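PDB 1QQH: papillomavirus transcription factor E2 from Human papillomavirus type 18, which regulates transcription of the viral genes and probably assists viral DNA replication, acting in part through the N-terminal activation domain, a fragment of which is modelled here. Local coordinates for residues F45-Q50 with S71-T76; V54-N59 with E112-T117; M64-W69 with F103-K108; V88-L93 with G118-H123. The protein carries 1 engineered substitution. All blocks are in the same frame, centred on the assembly; numbering follows the deposited sequence.

All four interactions belong to one curved antiparallel sheet and what lies against it. Interaction 1 pairs the start of strand 45-56 with the end of strand 63-75; interaction 2 sits at the other end of strand 45-56, its centre about 28 Å from that of interaction 1. Interaction 3 lies in between, centres about 14 Å from both, and joins interaction 1 through A68 N and Q50 O, 2.6 Å apart. Interaction 4 is only about 8 Å from interaction 3 and about 10 Å from interaction 2, centre to centre. The backbone of 88-93 meets that of 103-108 (Y104 N to L93 O, 2.9 Å), and E121 N approaches Y55 O of interaction 2 to 2.7 Å.

Interaction 1: residues F45-Q50 with S71-T76; sequences FKKGGQ and SVYYMT
The ring of Y73 reaches past the aliphatic end of K47, whose CE comes within 3.2 Å of Y73 OH. Both side chains lie on the same face of the β hairpin of strands 45-56 and 63-75, and a bend in the lysine at chi3 (-73°) turns CE toward the phenol end. The polar tips share a partner outside the hairpin: K47 NZ forms a salt bridge with E25 and bonds to the carbonyl O of D26, while E25 OE1 also bonds to Y73 OH. Four hydrogen bonds lace the backbones. In the F45-Y73 pair Y73 N is 2.7 Å from F45 O and F45 N 2.9 Å from Y73 O; in the K47-S71 pair K47 N bonds to S71 O at 3.1 Å and S71 N to K47 O at 3.0 Å. Between them K46 and V72, a non-hydrogen-bonded pair, point to the other face, where carbonyls including T39 O grip K46 NZ. The side chain of F45 touches that of Y73 through CB, CB to CB 3.9 Å, and its ring packs on L10 and L14 of helix 3-19. F45 O also lies at the edge of the Y73 ring, in its plane, 3.4 Å from CD1.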
# COMPACT_ATOMS: atom_id res chain seq x y z
N PHE A 45 4.63 3.11 -11.11
CA PHE A 45 3.38 2.77 -10.46
C PHE A 45 2.36 3.25 -11.48
O PHE A 45 2.63 4.16 -12.26
CB PHE A 45 3.21 3.49 -9.11
CG PHE A 45 4.10 2.94 -8.02
CD1 PHE A 45 5.22 3.65 -7.58
CD2 PHE A 45 3.86 1.68 -7.49
CE1 PHE A 45 6.08 3.10 -6.63
CE2 PHE A 45 4.72 1.13 -6.54
CZ PHE A 45 5.83 1.84 -6.11
N LYS A 46 1.20 2.62 -11.52
CA LYS A 46 0.19 3.04 -12.47
C LYS A 46 -1.20 2.73 -11.96
O LYS A 46 -1.41 1.75 -11.25
CB LYS A 46 0.43 2.37 -13.83
CG LYS A 46 0.74 0.88 -13.79
CD LYS A 46 2.22 0.62 -13.63
CE LYS A 46 2.54 -0.85 -13.82
NZ LYS A 46 3.99 -1.13 -13.58
N LYS A 47 -2.15 3.58 -12.32
CA LYS A 47 -3.52 3.42 -11.89
C LYS A 47 -4.42 3.81 -13.04
O LYS A 47 -4.01 4.52 -13.95
CB LYS A 47 -3.80 4.31 -10.68
CG LYS A 47 -2.95 3.98 -9.47
CD LYS A 47 -3.38 4.77 -8.24
CE LYS A 47 -2.98 6.23 -8.33
NZ LYS A 47 -3.26 6.94 -7.05
N GLY A 48 -5.66 3.34 -12.97
CA GLY A 48 -6.63 3.67 -14.00
C GLY A 48 -6.41 2.95 -15.31
O GLY A 48 -6.31 3.56 -16.36
N GLY A 49 -6.33 1.62 -15.24
CA GLY A 49 -6.14 0.83 -16.43
C GLY A 49 -7.27 1.05 -17.41
O GLY A 49 -8.44 1.12 -17.03
N GLN A 50 -6.92 1.16 -18.69
CA GLN A 50 -7.89 1.36 -19.76
C GLN A 50 -7.55 0.38 -20.87
O GLN A 50 -6.40 0.23 -21.25
CB GLN A 50 -7.80 2.79 -20.28
CG GLN A 50 -9.14 3.42 -20.62
CD GLN A 50 -9.98 3.64 -19.38
OE1 GLN A 50 -9.54 4.26 -18.41
NE2 GLN A 50 -11.22 3.12 -19.40
N SER A 71 -2.87 6.93 -15.34
CA SER A 71 -1.80 7.64 -14.67
C SER A 71 -0.58 6.77 -14.49
O SER A 71 -0.65 5.68 -13.95
CB SER A 71 -2.28 8.12 -13.30
OG SER A 71 -3.43 8.95 -13.44
N VAL A 72 0.56 7.28 -14.95
CA VAL A 72 1.82 6.57 -14.83
C VAL A 72 2.74 7.37 -13.92
O VAL A 72 2.93 8.57 -14.12
CB VAL A 72 2.50 6.40 -16.20
CG1 VAL A 72 3.90 5.79 -16.02
CG2 VAL A 72 1.64 5.51 -17.10
N TYR A 73 3.28 6.70 -12.91
CA TYR A 73 4.18 7.34 -11.96
C TYR A 73 5.59 6.82 -12.15
O TYR A 73 5.88 5.65 -11.87
CB TYR A 73 3.72 7.07 -10.52
CG TYR A 73 2.31 7.53 -10.22
CD1 TYR A 73 1.22 6.95 -10.86
CD2 TYR A 73 2.07 8.57 -9.32
CE1 TYR A 73 -0.08 7.39 -10.61
CE2 TYR A 73 0.77 9.01 -9.07
CZ TYR A 73 -0.30 8.42 -9.72
OH TYR A 73 -1.58 8.86 -9.49
N TYR A 74 6.46 7.69 -12.63
CA TYR A 74 7.85 7.31 -12.85
C TYR A 74 8.72 8.19 -11.98
O TYR A 74 8.28 9.23 -11.49
CB TYR A 74 8.21 7.50 -14.33
CG TYR A 74 8.16 8.93 -14.81
CD1 TYR A 74 9.30 9.73 -14.79
CD2 TYR A 74 6.97 9.47 -15.32
CE1 TYR A 74 9.27 11.04 -15.26
CE2 TYR A 74 6.93 10.79 -15.80
CZ TYR A 74 8.09 11.57 -15.77
OH TYR A 74 8.08 12.85 -16.26
N MET A 75 9.96 7.76 -11.77
CA MET A 75 10.88 8.52 -10.95
C MET A 75 11.99 9.13 -11.82
O MET A 75 12.60 8.44 -12.63
CB MET A 75 11.48 7.62 -9.87
CG MET A 75 12.40 8.33 -8.89
SD MET A 75 13.14 7.20 -7.68
CE MET A 75 12.25 7.67 -6.18
N THR A 76 12.22 10.43 -11.66
CA THR A 76 13.27 11.10 -12.43
C THR A 76 14.63 10.62 -11.95
O THR A 76 14.74 9.94 -10.93
CB THR A 76 13.20 12.64 -12.25
OG1 THR A 76 13.58 12.99 -10.91
CG2 THR A 76 11.80 13.14 -12.51

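Interaction 2: residues V54-N59 with E112-T117; sequences VYFDGN and EKYGNT
D57 reaches across to T117 with its carboxylate: T117 N donates to D57 OD1 at 2.9 Å, with 142° at the hydrogen. T117 OG1 also lies near that oxygen, a weaker and unsettled bond, and the exact place of OD1 is less sure than the rest. D57 OD2 rests 3.0 Å from G115 CA, a close approach to a glycine whose positive phi (125°) suits a residue lacking CB. Next outward comes the backbone of Y114, whose O lies 3.1 Å from F56 CG and almost as near to F56 CB, set obliquely to the ring. Beyond it the rings of F56 and Y114 meet at 43° between planes, neither stacked nor edge-to-face, with F56 CE1 3.9 Å from Y114 CD1. Each ring has one face covered from its own segment: V54 CG1 lies over that of F56, offset toward the rim, and K113 CB sits over the centre of Y114. F56 also packs on M64 and Y66 of strand 63-75 and on W120. This is the loop that links helix 107-111 to strand 120-124, folded over the end of strand 45-56, where the chain leaves the sheet through an inverse gamma turn centred on G58.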
# COMPACT_ATOMS: atom_id res chain seq x y z
N VAL A 54 -6.27 -3.96 -30.29
CA VAL A 54 -5.50 -3.91 -31.51
C VAL A 54 -5.93 -5.06 -32.41
O VAL A 54 -5.97 -6.21 -31.97
CB VAL A 54 -3.99 -4.05 -31.24
CG1 VAL A 54 -3.23 -4.09 -32.55
CG2 VAL A 54 -3.51 -2.88 -30.40
N TYR A 55 -6.25 -4.74 -33.65
CA TYR A 55 -6.67 -5.74 -34.62
C TYR A 55 -5.55 -5.88 -35.65
O TYR A 55 -5.22 -4.92 -36.35
CB TYR A 55 -7.96 -5.31 -35.32
CG TYR A 55 -9.11 -5.07 -34.38
CD1 TYR A 55 -9.22 -3.88 -33.66
CD2 TYR A 55 -10.10 -6.04 -34.21
CE1 TYR A 55 -10.29 -3.66 -32.79
CE2 TYR A 55 -11.17 -5.83 -33.34
CZ TYR A 55 -11.26 -4.64 -32.64
OH TYR A 55 -12.33 -4.43 -31.79
N PHE A 56 -4.97 -7.07 -35.73
CA PHE A 56 -3.88 -7.32 -36.67
C PHE A 56 -4.43 -7.81 -37.99
O PHE A 56 -5.34 -8.64 -38.02
CB PHE A 56 -2.90 -8.33 -36.08
CG PHE A 56 -2.30 -7.88 -34.79
CD1 PHE A 56 -2.78 -8.37 -33.58
CD2 PHE A 56 -1.30 -6.92 -34.77
CE1 PHE A 56 -2.26 -7.92 -32.37
CE2 PHE A 56 -0.78 -6.45 -33.58
CZ PHE A 56 -1.26 -6.95 -32.37
N ASP A 57 -3.87 -7.29 -39.07
CA ASP A 57 -4.32 -7.64 -40.42
C ASP A 57 -5.73 -7.06 -40.50
O ASP A 57 -6.14 -6.30 -39.62
CB ASP A 57 -4.35 -9.15 -40.61
CG ASP A 57 -3.06 -9.82 -40.18
OD1 ASP A 57 -1.98 -9.43 -40.67
OD2 ASP A 57 -3.12 -10.75 -39.34
N GLY A 58 -6.47 -7.40 -41.55
CA GLY A 58 -7.82 -6.88 -41.67
C GLY A 58 -8.84 -7.83 -41.07
O GLY A 58 -9.79 -8.24 -41.74
N ASN A 59 -8.65 -8.18 -39.80
CA ASN A 59 -9.55 -9.11 -39.14
C ASN A 59 -9.92 -8.73 -37.71
O ASN A 59 -9.04 -8.50 -36.88
CB ASN A 59 -8.93 -10.51 -39.16
CG ASN A 59 -9.77 -11.54 -38.43
OD1 ASN A 59 -10.96 -11.69 -38.70
ND2 ASN A 59 -9.15 -12.25 -37.50
N GLU A 112 4.47 -8.65 -35.33
CA GLU A 112 5.38 -9.68 -35.79
C GLU A 112 5.06 -10.98 -35.08
O GLU A 112 5.46 -12.06 -35.52
CB GLU A 112 6.82 -9.25 -35.52
CG GLU A 112 7.17 -7.91 -36.15
CD GLU A 112 8.59 -7.47 -35.86
OE1 GLU A 112 9.04 -7.59 -34.71
OE2 GLU A 112 9.25 -6.98 -36.80
N LYS A 113 4.31 -10.89 -33.98
CA LYS A 113 3.92 -12.06 -33.22
C LYS A 113 2.61 -12.63 -33.74
O LYS A 113 2.39 -13.84 -33.68
CB LYS A 113 3.75 -11.72 -31.74
CG LYS A 113 4.98 -11.16 -31.06
CD LYS A 113 4.70 -10.96 -29.58
CE LYS A 113 5.84 -10.26 -28.88
NZ LYS A 113 5.56 -10.13 -27.43
N TYR A 114 1.74 -11.76 -34.24
CA TYR A 114 0.46 -12.19 -34.78
C TYR A 114 0.02 -11.24 -35.88
O TYR A 114 -0.34 -10.11 -35.60
CB TYR A 114 -0.62 -12.20 -33.69
CG TYR A 114 -0.11 -12.07 -32.27
CD1 TYR A 114 0.21 -10.83 -31.73
CD2 TYR A 114 0.04 -13.20 -31.46
CE1 TYR A 114 0.65 -10.72 -30.40
CE2 TYR A 114 0.48 -13.10 -30.14
CZ TYR A 114 0.79 -11.86 -29.62
OH TYR A 114 1.22 -11.77 -28.32
N GLY A 115 0.04 -11.70 -37.12
CA GLY A 115 -0.36 -10.83 -38.21
C GLY A 115 0.70 -10.72 -39.29
O GLY A 115 1.55 -9.83 -39.26
N ASN A 116 0.63 -11.63 -40.25
CA ASN A 116 1.57 -11.69 -41.36
C ASN A 116 1.50 -10.47 -42.27
O ASN A 116 2.47 -10.15 -42.96
CB ASN A 116 1.30 -12.95 -42.18
CG ASN A 116 0.46 -13.96 -41.43
OD1 ASN A 116 0.90 -14.53 -40.43
ND2 ASN A 116 -0.77 -14.17 -41.88
N THR A 117 0.35 -9.81 -42.28
CA THR A 117 0.17 -8.64 -43.13
C THR A 117 1.03 -7.45 -42.71
O THR A 117 1.24 -6.52 -43.50
CB THR A 117 -1.31 -8.21 -43.15
OG1 THR A 117 -2.13 -9.36 -43.36
CG2 THR A 117 -1.56 -7.20 -44.28

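Interaction 3: residues M64-W69 with F103-K108; sequences MTYVAW and FYIEFK
Y66 is met by two residues from 103-108. I105 CD1 presses on its ring at CD2, 3.3 Å away, while F107 brings CE2 over one face, 3.6 Å above the plane and offset toward the rim. The Y66 and F107 side chains run past each other in opposite directions with their rings at 52°, so the pair is oblique rather than stacked. Farther along the strand, Y104 crosses W69 at about a right angle, its OH 3.4 Å from W69 CD1. That hydroxyl also approaches V67 O, which lies in the plane of the Y104 ring at its edge, but the bond is weak at 3.4 Å; its stronger partner is T86 OG1. In Y104, chi1 (58°) puts CG between the backbone N and the carbonyl carbon, and the hydroxyl end of the side chain is what reaches W69 and V67. V67 CG1, in turn, lies over the centre of the W69 ring.

Around this, the backbone of L93 is hydrogen-bonded to Y104 and I105, and its side chain touches Y66, Y104 and F107. E106, at the N-cap position of helix 107-111, forms a salt bridge with R91. The segment, turning a corner at Y104 and passing from strand 105-106 into helix 107-111, packs its apolar residues over strand 63-75 of the curved antiparallel sheet.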
# COMPACT_ATOMS: atom_id res chain seq x y z
N MET A 64 -5.94 -8.47 -30.14
CA MET A 64 -5.15 -8.37 -28.92
C MET A 64 -5.57 -7.18 -28.06
O MET A 64 -5.94 -6.12 -28.58
CB MET A 64 -3.66 -8.25 -29.24
CG MET A 64 -2.96 -9.59 -29.43
SD MET A 64 -2.96 -10.57 -27.90
CE MET A 64 -1.23 -10.36 -27.35
N THR A 65 -5.52 -7.36 -26.75
CA THR A 65 -5.88 -6.31 -25.82
C THR A 65 -4.68 -5.89 -24.99
O THR A 65 -3.85 -6.72 -24.63
CB THR A 65 -7.01 -6.76 -24.87
OG1 THR A 65 -8.23 -6.88 -25.61
CG2 THR A 65 -7.21 -5.74 -23.77
N TYR A 66 -4.59 -4.59 -24.71
CA TYR A 66 -3.52 -4.05 -23.90
C TYR A 66 -4.08 -3.04 -22.92
O TYR A 66 -5.18 -2.51 -23.13
CB TYR A 66 -2.45 -3.36 -24.74
CG TYR A 66 -1.90 -4.24 -25.81
CD1 TYR A 66 -2.54 -4.35 -27.04
CD2 TYR A 66 -0.77 -5.01 -25.58
CE1 TYR A 66 -2.08 -5.20 -28.01
CE2 TYR A 66 -0.29 -5.88 -26.56
CZ TYR A 66 -0.97 -5.97 -27.76
OH TYR A 66 -0.55 -6.84 -28.73
N VAL A 67 -3.33 -2.77 -21.86
CA VAL A 67 -3.80 -1.83 -20.86
C VAL A 67 -3.04 -0.52 -20.92
O VAL A 67 -1.81 -0.50 -20.83
CB VAL A 67 -3.66 -2.41 -19.43
CG1 VAL A 67 -4.09 -1.36 -18.40
CG2 VAL A 67 -4.52 -3.66 -19.29
N ALA A 68 -3.79 0.56 -21.08
CA ALA A 68 -3.22 1.91 -21.11
C ALA A 68 -3.58 2.52 -19.76
O ALA A 68 -4.76 2.70 -19.45
CB ALA A 68 -3.84 2.71 -22.23
N TRP A 69 -2.58 2.83 -18.96
CA TRP A 69 -2.81 3.40 -17.64
C TRP A 69 -3.14 4.89 -17.63
O TRP A 69 -2.41 5.70 -18.19
CB TRP A 69 -1.59 3.13 -16.77
CG TRP A 69 -1.21 1.67 -16.76
CD1 TRP A 69 -0.23 1.05 -17.48
CD2 TRP A 69 -1.85 0.63 -15.99
NE1 TRP A 69 -0.22 -0.29 -17.22
CE2 TRP A 69 -1.20 -0.58 -16.31
CE3 TRP A 69 -2.91 0.61 -15.07
CZ2 TRP A 69 -1.58 -1.80 -15.74
CZ3 TRP A 69 -3.28 -0.60 -14.50
CH2 TRP A 69 -2.61 -1.79 -14.84
N PHE A 103 8.01 4.33 -24.92
CA PHE A 103 7.10 3.21 -25.18
C PHE A 103 7.31 2.02 -24.25
O PHE A 103 8.44 1.70 -23.90
CB PHE A 103 7.25 2.72 -26.62
CG PHE A 103 6.76 3.69 -27.64
CD1 PHE A 103 7.52 4.80 -27.98
CD2 PHE A 103 5.50 3.53 -28.22
CE1 PHE A 103 7.04 5.74 -28.88
CE2 PHE A 103 5.01 4.46 -29.12
CZ PHE A 103 5.78 5.57 -29.45
N TYR A 104 6.23 1.39 -23.82
CA TYR A 104 6.35 0.19 -23.00
C TYR A 104 5.64 -0.97 -23.70
O TYR A 104 5.48 -2.06 -23.15
CB TYR A 104 5.81 0.42 -21.57
CG TYR A 104 4.37 0.85 -21.43
CD1 TYR A 104 3.35 -0.09 -21.35
CD2 TYR A 104 4.04 2.20 -21.27
CE1 TYR A 104 2.03 0.29 -21.11
CE2 TYR A 104 2.73 2.59 -21.03
CZ TYR A 104 1.72 1.63 -20.95
OH TYR A 104 0.43 2.03 -20.69
N ILE A 105 5.22 -0.70 -24.93
CA ILE A 105 4.59 -1.67 -25.82
C ILE A 105 4.69 -1.11 -27.24
O ILE A 105 4.23 0.00 -27.51
CB ILE A 105 3.10 -1.92 -25.51
CG1 ILE A 105 2.97 -2.78 -24.25
CG2 ILE A 105 2.46 -2.66 -26.67
CD1 ILE A 105 1.59 -3.35 -24.03
N GLU A 106 5.32 -1.86 -28.12
CA GLU A 106 5.49 -1.46 -29.51
C GLU A 106 4.59 -2.39 -30.32
O GLU A 106 4.77 -3.61 -30.32
CB GLU A 106 6.95 -1.64 -29.93
CG GLU A 106 7.92 -0.74 -29.17
CD GLU A 106 8.06 0.64 -29.80
OE1 GLU A 106 7.20 1.01 -30.63
OE2 GLU A 106 9.03 1.35 -29.47
N PHE A 107 3.61 -1.81 -31.00
CA PHE A 107 2.67 -2.58 -31.78
C PHE A 107 3.28 -3.22 -33.03
O PHE A 107 2.73 -4.18 -33.56
CB PHE A 107 1.46 -1.72 -32.16
CG PHE A 107 0.57 -1.38 -30.98
CD1 PHE A 107 -0.19 -0.21 -30.97
CD2 PHE A 107 0.47 -2.24 -29.89
CE1 PHE A 107 -1.04 0.10 -29.90
CE2 PHE A 107 -0.38 -1.95 -28.81
CZ PHE A 107 -1.13 -0.77 -28.82
N LYS A 108 4.42 -2.71 -33.49
CA LYS A 108 5.06 -3.29 -34.66
C LYS A 108 5.66 -4.63 -34.28
O LYS A 108 5.54 -5.61 -35.01
CB LYS A 108 6.15 -2.40 -35.22
CG LYS A 108 6.87 -3.04 -36.40
CD LYS A 108 7.87 -2.10 -37.06
CE LYS A 108 8.47 -2.75 -38.31
NZ LYS A 108 9.51 -1.90 -38.96

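Interaction 4: residues V88-L93 with G118-H123; sequences VSHRGL and GTWEVH
A two-residue β turn at H90-R91 joins strands 81-89 and 92-97, and H90 docks it onto W120 at the start of strand 120-124. The imidazole lies on the indole as an offset stack on its five-membered ring: centroids are 3.9 Å apart and the planes differ by 11°. W120 NE1 is over the centre of the H90 ring, and H90 CE1 lies 3.3 Å from W120 CE2. Two hydrogen bonds run between the same residues in opposite senses. W120 NE1 donates to H90 O at 2.7 Å, with the acceptor in the indole plane and the donor in the carbonyl plane. H90 NE2 is the donor to W120 O at 2.9 Å, from well above that carbonyl's plane. In H90, chi1 (-177°) sets CG anti to the backbone N, while the carbonyl remains turned to W120 NE1.

In this hairpin S89 and G92 pair at the mouth of the turn: G92 O accepts from S89 N (3.0 Å) and S89 OG, while the return bond from G92 N to S89 O is weak. At its base V122 takes over the contact: CG2 sits 3.9 Å from H90 CA and near S89 O, and CG1 meets V88 CG1, 3.9 Å away. V88 and V122 both also reach V52 of strand 45-56. Beyond the contact, H123 NE2 donates to E121 OE1, on its anti side, at 2.8 Å.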
# COMPACT_ATOMS: atom_id res chain seq x y z
N VAL A 88 -1.73 6.54 -26.31
CA VAL A 88 -2.06 5.45 -27.21
C VAL A 88 -1.96 5.91 -28.67
O VAL A 88 -2.82 6.65 -29.14
CB VAL A 88 -3.50 4.95 -26.95
CG1 VAL A 88 -3.82 3.78 -27.85
CG2 VAL A 88 -3.66 4.57 -25.48
N SER A 89 -0.93 5.47 -29.37
CA SER A 89 -0.77 5.82 -30.78
C SER A 89 -0.77 4.54 -31.60
O SER A 89 -0.83 3.45 -31.04
CB SER A 89 0.56 6.54 -31.01
OG SER A 89 1.64 5.63 -30.85
N HIS A 90 -0.70 4.67 -32.92
CA HIS A 90 -0.69 3.51 -33.80
C HIS A 90 0.63 2.76 -33.59
O HIS A 90 0.71 1.56 -33.82
CB HIS A 90 -0.84 3.95 -35.26
CG HIS A 90 -0.91 2.81 -36.23
ND1 HIS A 90 0.21 2.31 -36.86
CD2 HIS A 90 -1.95 2.06 -36.65
CE1 HIS A 90 -0.14 1.29 -37.63
NE2 HIS A 90 -1.45 1.12 -37.52
N ARG A 91 1.66 3.48 -33.14
CA ARG A 91 2.96 2.87 -32.90
C ARG A 91 3.01 2.03 -31.61
O ARG A 91 3.77 1.06 -31.52
CB ARG A 91 4.05 3.94 -32.84
CG ARG A 91 5.39 3.38 -32.37
CD ARG A 91 6.52 4.40 -32.39
NE ARG A 91 7.67 3.89 -31.64
CZ ARG A 91 8.79 4.56 -31.44
NH1 ARG A 91 8.94 5.79 -31.94
NH2 ARG A 91 9.77 4.02 -30.73
N GLY A 92 2.20 2.39 -30.62
CA GLY A 92 2.20 1.64 -29.37
C GLY A 92 1.78 2.49 -28.19
O GLY A 92 1.17 3.55 -28.37
N LEU A 93 2.09 2.03 -26.98
CA LEU A 93 1.74 2.77 -25.77
C LEU A 93 2.98 3.41 -25.18
O LEU A 93 4.03 2.77 -25.07
CB LEU A 93 1.11 1.85 -24.73
CG LEU A 93 -0.07 0.99 -25.16
CD1 LEU A 93 -0.59 0.22 -23.95
CD2 LEU A 93 -1.17 1.86 -25.76
N GLY A 118 1.53 -7.47 -41.48
CA GLY A 118 2.35 -6.37 -41.01
C GLY A 118 1.52 -5.11 -40.84
O GLY A 118 2.05 -4.00 -40.71
N THR A 119 0.21 -5.29 -40.86
CA THR A 119 -0.74 -4.19 -40.71
C THR A 119 -1.54 -4.42 -39.43
O THR A 119 -1.74 -5.56 -39.02
CB THR A 119 -1.71 -4.14 -41.92
OG1 THR A 119 -1.19 -3.25 -42.90
CG2 THR A 119 -3.10 -3.68 -41.51
N TRP A 120 -1.99 -3.34 -38.81
CA TRP A 120 -2.79 -3.46 -37.60
C TRP A 120 -3.60 -2.19 -37.39
O TRP A 120 -3.24 -1.12 -37.90
CB TRP A 120 -1.90 -3.74 -36.38
CG TRP A 120 -1.05 -2.60 -35.95
CD1 TRP A 120 -1.39 -1.59 -35.09
CD2 TRP A 120 0.31 -2.34 -36.34
NE1 TRP A 120 -0.34 -0.73 -34.92
CE2 TRP A 120 0.71 -1.17 -35.68
CE3 TRP A 120 1.21 -3.00 -37.19
CZ2 TRP A 120 1.99 -0.62 -35.84
CZ3 TRP A 120 2.47 -2.46 -37.35
CH2 TRP A 120 2.85 -1.28 -36.68
N GLU A 121 -4.69 -2.32 -36.66
CA GLU A 121 -5.58 -1.20 -36.38
C GLU A 121 -5.72 -1.05 -34.87
O GLU A 121 -5.94 -2.03 -34.17
CB GLU A 121 -6.94 -1.49 -37.01
CG GLU A 121 -7.70 -0.28 -37.51
CD GLU A 121 -8.99 -0.66 -38.22
OE1 GLU A 121 -9.92 -1.16 -37.54
OE2 GLU A 121 -9.06 -0.48 -39.45
N VAL A 122 -5.60 0.17 -34.37
CA VAL A 122 -5.71 0.43 -32.94
C VAL A 122 -7.02 1.10 -32.55
O VAL A 122 -7.40 2.12 -33.13
CB VAL A 122 -4.55 1.32 -32.44
CG1 VAL A 122 -4.61 1.44 -30.93
CG2 VAL A 122 -3.21 0.74 -32.87
N HIS A 123 -7.70 0.53 -31.57
CA HIS A 123 -8.95 1.08 -31.08
C HIS A 123 -8.84 1.40 -29.60
O HIS A 123 -8.39 0.57 -28.81
CB HIS A 123 -10.11 0.10 -31.29
CG HIS A 123 -10.46 -0.14 -32.73
ND1 HIS A 123 -11.63 -0.74 -33.11
CD2 HIS A 123 -9.79 0.14 -33.87
CE1 HIS A 123 -11.67 -0.82 -34.43
NE2 HIS A 123 -10.56 -0.30 -34.92